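Local coordinates for protein Non-reducing end alpha-L-arabinofuranosidase BoGH43B (PDB 5JOZ) that removes terminal non-reducing alpha-L-arabinofuranosyl residues from xyloglucan side chains, turning 'S' units into 'X' units during xyloglucan breakdown by Bacteroides ovatus, at residues 383-387 / 490-494; 400-404 / 436-440. All blocks are in the same frame, centred on the assembly; numbering follows the deposited sequence.

Contact 1: 383-387 / 490-494; sequences ENEEA and QANTN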
ATOM      1  N   GLU A 383       0.239 -15.444 -31.748  1.00 38.08           N
ATOM      2  CA  GLU A 383       0.993 -14.217 -31.392  1.00 37.03           C
ATOM      3  C   GLU A 383       0.406 -13.368 -30.239  1.00 36.50           C
ATOM      4  O   GLU A 383       1.166 -12.761 -29.495  1.00 28.97           O
ATOM      5  CB  GLU A 383       1.273 -13.345 -32.641  1.00 39.43           C
ATOM      6  CG  GLU A 383       2.042 -14.094 -33.746  1.00 47.10           C
ATOM      7  CD  GLU A 383       2.926 -13.225 -34.650  1.00 49.29           C
ATOM      8  OE1 GLU A 383       2.805 -11.977 -34.642  1.00 46.34           O
ATOM      9  OE2 GLU A 383       3.752 -13.814 -35.394  1.00 42.89           O
ATOM     10  N   ASN A 384      -0.922 -13.380 -30.068  1.00 32.14           N
ATOM     11  CA  ASN A 384      -1.605 -12.636 -28.982  1.00 33.97           C
ATOM     12  C   ASN A 384      -1.403 -13.180 -27.548  1.00 30.03           C
ATOM     13  O   ASN A 384      -1.808 -12.532 -26.582  1.00 28.80           O
ATOM     14  CB  ASN A 384      -3.125 -12.457 -29.274  1.00 33.26           C
ATOM     15  CG  ASN A 384      -3.876 -13.785 -29.498  1.00 35.31           C
ATOM     16  OD1 ASN A 384      -3.797 -14.377 -30.574  1.00 42.31           O
ATOM     17  ND2 ASN A 384      -4.649 -14.221 -28.506  1.00 31.40           N
ATOM     18  N   GLU A 385      -0.774 -14.348 -27.417  1.00 30.62           N
ATOM     19  CA  GLU A 385      -0.696 -15.075 -26.153  1.00 29.65           C
ATOM     20  C   GLU A 385       0.644 -14.829 -25.502  1.00 30.36           C
ATOM     21  O   GLU A 385       1.704 -14.919 -26.153  1.00 28.72           O
ATOM     22  CB  GLU A 385      -0.878 -16.571 -26.386  1.00 31.93           C
ATOM     23  CG  GLU A 385      -2.244 -16.926 -26.948  1.00 31.51           C
ATOM     24  CD  GLU A 385      -2.487 -18.418 -27.021  1.00 32.70           C
ATOM     25  OE1 GLU A 385      -1.520 -19.177 -27.231  1.00 33.93           O
ATOM     26  OE2 GLU A 385      -3.658 -18.833 -26.882  1.00 38.99           O
ATOM     27  N   GLU A 386       0.594 -14.507 -24.216  1.00 28.34           N
ATOM     28  CA  GLU A 386       1.787 -14.130 -23.488  1.00 30.66           C
ATOM     29  C   GLU A 386       1.650 -14.382 -21.995  1.00 26.37           C
ATOM     30  O   GLU A 386       0.546 -14.408 -21.443  1.00 23.45           O
ATOM     31  CB  GLU A 386       2.142 -12.663 -23.785  1.00 32.52           C
ATOM     32  CG  GLU A 386       1.029 -11.680 -23.457  1.00 36.94           C
ATOM     33  CD  GLU A 386       1.209 -10.296 -24.068  1.00 41.92           C
ATOM     34  OE1 GLU A 386       1.840 -10.162 -25.150  1.00 44.22           O
ATOM     35  OE2 GLU A 386       0.680  -9.336 -23.462  1.00 39.36           O
ATOM     36  N   ALA A 387       2.793 -14.600 -21.362  1.00 25.31           N
ATOM     37  CA  ALA A 387       2.865 -14.781 -19.926  1.00 23.22           C
ATOM     38  C   ALA A 387       4.299 -14.585 -19.461  1.00 25.81           C
ATOM     39  O   ALA A 387       5.251 -14.871 -20.201  1.00 27.62           O
ATOM     40  CB  ALA A 387       2.372 -16.165 -19.525  1.00 24.28           C
ATOM     41  N   GLN A 490      -8.416 -12.716 -26.593  1.00 42.60           N
ATOM     42  CA  GLN A 490      -8.728 -14.149 -26.460  1.00 39.34           C
ATOM     43  C   GLN A 490      -8.181 -14.670 -25.144  1.00 38.36           C
ATOM     44  O   GLN A 490      -7.281 -14.080 -24.572  1.00 46.69           O
ATOM     45  CB  GLN A 490      -8.054 -14.957 -27.578  1.00 41.28           C
ATOM     46  CG  GLN A 490      -8.114 -14.363 -28.971  1.00 44.33           C
ATOM     47  CD  GLN A 490      -9.524 -14.142 -29.461  1.00 49.35           C
ATOM     48  OE1 GLN A 490     -10.463 -14.823 -29.035  1.00 44.44           O
ATOM     49  NE2 GLN A 490      -9.683 -13.186 -30.371  1.00 57.95           N
ATOM     50  N   ALA A 491      -8.699 -15.801 -24.685  1.00 38.53           N
ATOM     51  CA  ALA A 491      -8.052 -16.561 -23.613  1.00 40.16           C
ATOM     52  C   ALA A 491      -6.774 -17.211 -24.146  1.00 39.62           C
ATOM     53  O   ALA A 491      -6.683 -17.497 -25.341  1.00 38.67           O
ATOM     54  CB  ALA A 491      -8.991 -17.632 -23.071  1.00 35.28           C
ATOM     55  N   ASN A 492      -5.794 -17.428 -23.265  1.00 34.01           N
ATOM     56  CA  ASN A 492      -4.616 -18.233 -23.605  1.00 37.56           C
ATOM     57  C   ASN A 492      -5.077 -19.678 -23.769  1.00 33.62           C
ATOM     58  O   ASN A 492      -5.895 -20.158 -22.994  1.00 31.94           O
ATOM     59  CB  ASN A 492      -3.503 -18.156 -22.528  1.00 33.79           C
ATOM     60  CG  ASN A 492      -2.594 -16.938 -22.679  1.00 35.40           C
ATOM     61  OD1 ASN A 492      -2.657 -16.207 -23.663  1.00 36.49           O
ATOM     62  ND2 ASN A 492      -1.726 -16.726 -21.691  1.00 34.35           N
ATOM     63  N   THR A 493      -4.547 -20.358 -24.779  1.00 38.45           N
ATOM     64  CA  THR A 493      -4.868 -21.767 -25.035  1.00 40.70           C
ATOM     65  C   THR A 493      -4.376 -22.626 -23.873  1.00 37.04           C
ATOM     66  O   THR A 493      -5.118 -23.456 -23.350  1.00 35.40           O
ATOM     67  CB  THR A 493      -4.224 -22.266 -26.346  1.00 43.12           C
ATOM     68  OG1 THR A 493      -2.820 -21.976 -26.322  1.00 56.07           O
ATOM     69  CG2 THR A 493      -4.855 -21.592 -27.568  1.00 40.96           C
ATOM     70  N   ASN A 494      -3.130 -22.389 -23.466  1.00 34.32           N
ATOM     71  CA  ASN A 494      -2.488 -23.135 -22.390  1.00 29.88           C
ATOM     72  C   ASN A 494      -2.276 -22.295 -21.129  1.00 26.90           C
ATOM     73  O   ASN A 494      -2.119 -21.079 -21.194  1.00 23.69           O
ATOM     74  CB  ASN A 494      -1.111 -23.625 -22.845  1.00 30.83           C
ATOM     75  CG  ASN A 494      -1.174 -24.528 -24.060  1.00 29.06           C
ATOM     76  OD1 ASN A 494      -1.996 -25.447 -24.131  1.00 28.64           O
ATOM     77  ND2 ASN A 494      -0.286 -24.284 -25.017  1.00 30.52           N
TER
HETATM   78  O   HOH W   1      -1.052 -20.661 -24.757  1.00 29.66           O
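Polar contacts dominate where 490-494 runs past 383-387, and Glu385 is at the centre of them. The backbone N of Thr493 donates to Glu385 OE2 at 2.7 Å, a short bond from a main-chain amide to a carboxylate. Toward 490-494 the other carboxylate oxygen works through water 1, which donates to Glu385 OE1 at 2.9 Å and accepts from Asn494 N at 3.0 Å. One side chain thus holds two consecutive amides of the facing loop, one directly and one by way of water. Glu385 OE1 also accepts from the backbone N of Lys381, so the same carboxylate ties its own loop together.

A second direct bond has the same donor segment but swaps the roles: the Asn492 side chain ND2 donates to the main-chain Glu386 O at 3.3 Å, nearly straight at 167°. Glu386 directs its CA-to-CB bond away from 490-494, and its carboxylate is engaged with Asn488 and, in a salt bridge, with Arg415.

Van der Waals contact fills in around these bonds. Glu385 CB lies 3.3 Å from Asn492 OD1, and Asn384 ND2 is 3.5 Å from Gln490 CG while the Asn384 amide is hydrogen-bonded to Gly487 O.

The contact lies in the C-terminal concanavalin A-like domain, away from the probable catalytic residues and from the calcium site. Segment 383-387 ends in the short strand 386-387, which pairs with strand 480-486 through the Glu386 to Ser486 backbone bonding, while 490-494 belongs to the connection from strand 480-486 to strand 496-505; Asn492 and Ala387 both rest on Phe378 and Ala485.

Contact 2: 400-404 / 436-440; sequences DLLIT and VILSI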
ATOM      1  N   ASP A 400       6.920  -5.244 -19.451  1.00 28.65           N
ATOM      2  CA  ASP A 400       6.458  -6.623 -19.561  1.00 29.59           C
ATOM      3  C   ASP A 400       7.560  -7.561 -20.040  1.00 27.96           C
ATOM      4  O   ASP A 400       7.978  -7.485 -21.193  1.00 29.77           O
ATOM      5  CB  ASP A 400       5.295  -6.689 -20.557  1.00 31.93           C
ATOM      6  CG  ASP A 400       4.061  -5.944 -20.092  1.00 33.89           C
ATOM      7  OD1 ASP A 400       3.977  -5.541 -18.909  1.00 35.12           O
ATOM      8  OD2 ASP A 400       3.152  -5.759 -20.930  1.00 39.91           O
ATOM      9  N   LEU A 401       8.001  -8.466 -19.172  1.00 25.77           N
ATOM     10  CA  LEU A 401       8.979  -9.478 -19.556  1.00 26.92           C
ATOM     11  C   LEU A 401       8.225 -10.786 -19.813  1.00 27.93           C
ATOM     12  O   LEU A 401       8.000 -11.573 -18.885  1.00 24.40           O
ATOM     13  CB  LEU A 401      10.056  -9.634 -18.484  1.00 25.12           C
ATOM     14  CG  LEU A 401      11.075 -10.754 -18.700  1.00 25.04           C
ATOM     15  CD1 LEU A 401      11.818 -10.566 -20.008  1.00 25.61           C
ATOM     16  CD2 LEU A 401      12.032 -10.828 -17.527  1.00 24.92           C
ATOM     17  N   LEU A 402       7.839 -11.006 -21.075  1.00 29.69           N
ATOM     18  CA  LEU A 402       6.899 -12.075 -21.437  1.00 31.36           C
ATOM     19  C   LEU A 402       7.438 -13.090 -22.429  1.00 31.67           C
ATOM     20  O   LEU A 402       8.303 -12.779 -23.245  1.00 34.29           O
ATOM     21  CB  LEU A 402       5.628 -11.469 -22.024  1.00 34.15           C
ATOM     22  CG  LEU A 402       4.977 -10.345 -21.213  1.00 38.41           C
ATOM     23  CD1 LEU A 402       3.792  -9.753 -21.964  1.00 33.81           C
ATOM     24  CD2 LEU A 402       4.552 -10.826 -19.835  1.00 38.24           C
ATOM     25  N   ILE A 403       6.897 -14.306 -22.332  1.00 28.23           N
ATOM     26  CA  ILE A 403       7.066 -15.359 -23.309  1.00 22.14           C
ATOM     27  C   ILE A 403       5.856 -15.297 -24.218  1.00 23.49           C
ATOM     28  O   ILE A 403       4.718 -15.287 -23.728  1.00 19.50           O
ATOM     29  CB  ILE A 403       7.085 -16.759 -22.664  1.00 24.42           C
ATOM     30  CG1 ILE A 403       8.246 -16.874 -21.685  1.00 24.14           C
ATOM     31  CG2 ILE A 403       7.166 -17.857 -23.740  1.00 23.07           C
ATOM     32  CD1 ILE A 403       8.168 -18.091 -20.802  1.00 25.96           C
ATOM     33  N   THR A 404       6.111 -15.283 -25.528  1.00 23.85           N
ATOM     34  CA  THR A 404       5.062 -15.225 -26.563  1.00 25.56           C
ATOM     35  C   THR A 404       5.561 -15.926 -27.847  1.00 27.05           C
ATOM     36  O   THR A 404       6.628 -16.563 -27.834  1.00 28.96           O
ATOM     37  CB  THR A 404       4.647 -13.757 -26.844  1.00 26.66           C
ATOM     38  OG1 THR A 404       3.555 -13.717 -27.771  1.00 30.55           O
ATOM     39  CG2 THR A 404       5.798 -12.949 -27.396  1.00 26.06           C
ATOM     40  N   VAL A 436      11.576 -21.894 -18.535  1.00 28.31           N
ATOM     41  CA  VAL A 436      12.284 -20.628 -18.735  1.00 25.10           C
ATOM     42  C   VAL A 436      12.332 -19.891 -17.408  1.00 26.09           C
ATOM     43  O   VAL A 436      11.328 -19.799 -16.697  1.00 25.21           O
ATOM     44  CB  VAL A 436      11.615 -19.738 -19.809  1.00 24.47           C
ATOM     45  CG1 VAL A 436      12.425 -18.465 -20.061  1.00 25.64           C
ATOM     46  CG2 VAL A 436      11.454 -20.508 -21.101  1.00 27.16           C
ATOM     47  N   ILE A 437      13.515 -19.397 -17.062  1.00 26.11           N
ATOM     48  CA  ILE A 437      13.684 -18.567 -15.890  1.00 25.41           C
ATOM     49  C   ILE A 437      13.692 -17.151 -16.390  1.00 24.32           C
ATOM     50  O   ILE A 437      14.575 -16.775 -17.162  1.00 22.04           O
ATOM     51  CB  ILE A 437      14.995 -18.854 -15.140  1.00 30.96           C
ATOM     52  CG1 ILE A 437      14.990 -20.295 -14.617  1.00 31.23           C
ATOM     53  CG2 ILE A 437      15.173 -17.840 -14.003  1.00 29.11           C
ATOM     54  CD1 ILE A 437      16.294 -20.735 -13.980  1.00 36.36           C
ATOM     55  N   LEU A 438      12.692 -16.383 -15.960  1.00 26.23           N
ATOM     56  CA  LEU A 438      12.591 -14.968 -16.263  1.00 24.47           C
ATOM     57  C   LEU A 438      13.051 -14.223 -15.048  1.00 24.98           C
ATOM     58  O   LEU A 438      12.696 -14.586 -13.936  1.00 29.48           O
ATOM     59  CB  LEU A 438      11.153 -14.586 -16.573  1.00 23.61           C
ATOM     60  CG  LEU A 438      10.526 -15.198 -17.814  1.00 23.34           C
ATOM     61  CD1 LEU A 438       9.102 -14.690 -17.917  1.00 24.99           C
ATOM     62  CD2 LEU A 438      11.294 -14.872 -19.085  1.00 24.26           C
ATOM     63  N   SER A 439      13.809 -13.159 -15.263  1.00 29.06           N
ATOM     64  CA  SER A 439      14.524 -12.499 -14.183  1.00 32.11           C
ATOM     65  C   SER A 439      14.483 -10.971 -14.360  1.00 35.35           C
ATOM     66  O   SER A 439      14.640 -10.461 -15.470  1.00 36.68           O
ATOM     67  CB  SER A 439      15.953 -13.042 -14.149  1.00 35.25           C
ATOM     68  OG  SER A 439      16.490 -13.008 -12.848  1.00 46.86           O
ATOM     69  N   ILE A 440      14.204 -10.258 -13.268  1.00 33.21           N
ATOM     70  CA  ILE A 440      14.227  -8.799 -13.236  1.00 30.13           C
ATOM     71  C   ILE A 440      15.091  -8.394 -12.066  1.00 31.16           C
ATOM     72  O   ILE A 440      14.836  -8.813 -10.943  1.00 31.62           O
ATOM     73  CB  ILE A 440      12.835  -8.183 -13.017  1.00 34.79           C
ATOM     74  CG1 ILE A 440      11.876  -8.614 -14.132  1.00 35.07           C
ATOM     75  CG2 ILE A 440      12.931  -6.657 -12.934  1.00 34.98           C
ATOM     76  CD1 ILE A 440      10.427  -8.495 -13.745  1.00 36.27           C
TER
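Asp400 opens the segment facing away from 436-440, its carboxylate salt-bridged to Arg415 on the neighbouring strand 409-418. Leu401 turns the other way and makes the broadest contact: its CD2 sits 4.0 Å from Leu438 CB, 4.1 Å from Ile440 CG1 and 3.3 Å from Ser439 O, while Leu401 O is 3.4 Å from Leu438 CD1. Leu402 again points away, as strand alternation dictates. The two strands belong to different antiparallel sheets, stacked face to face in the beta-sandwich of the concanavalin A-like domain; their axes approach to 8.3 Å, and the N-to-C directions differ by 165°. That spacing is filled by side chains, with no backbone pairing between the segments. Ile403 returns to the interior, placing CD1 3.9 Å from Val436 CB and CG1 4.4 Å from Leu438 CD1, so Leu438 packs against both inward-facing residues of 400-404. Val376 also touches Ile403 and Leu438, and Phe449 covers Leu401 and Ile440. Thr404 lies beyond reach of 436-440, and its OG1 is hydrogen-bonded to Glu385 O.

Both contacts belong to the C-terminal concanavalin A-like domain, with centres 14 Å apart. Along the chain, 400-404 and 436-440 fall between 383-387 and 490-494, so contact 1 brings together more distant parts of the sequence around contact 2. Strands 386-387 and 397-406 lie in the same antiparallel sheet, where the backbones of Ala387 and Ile403 are joined, with Ala387 O 2.8 Å from Ile403 N. Contact 2 packs that sheet against the one containing 436-442. Contact 1 ties the start of strand 386-387, and the loop before it, to the connection that passes from strand 480-486 of the first sheet to strand 496-505 of the second.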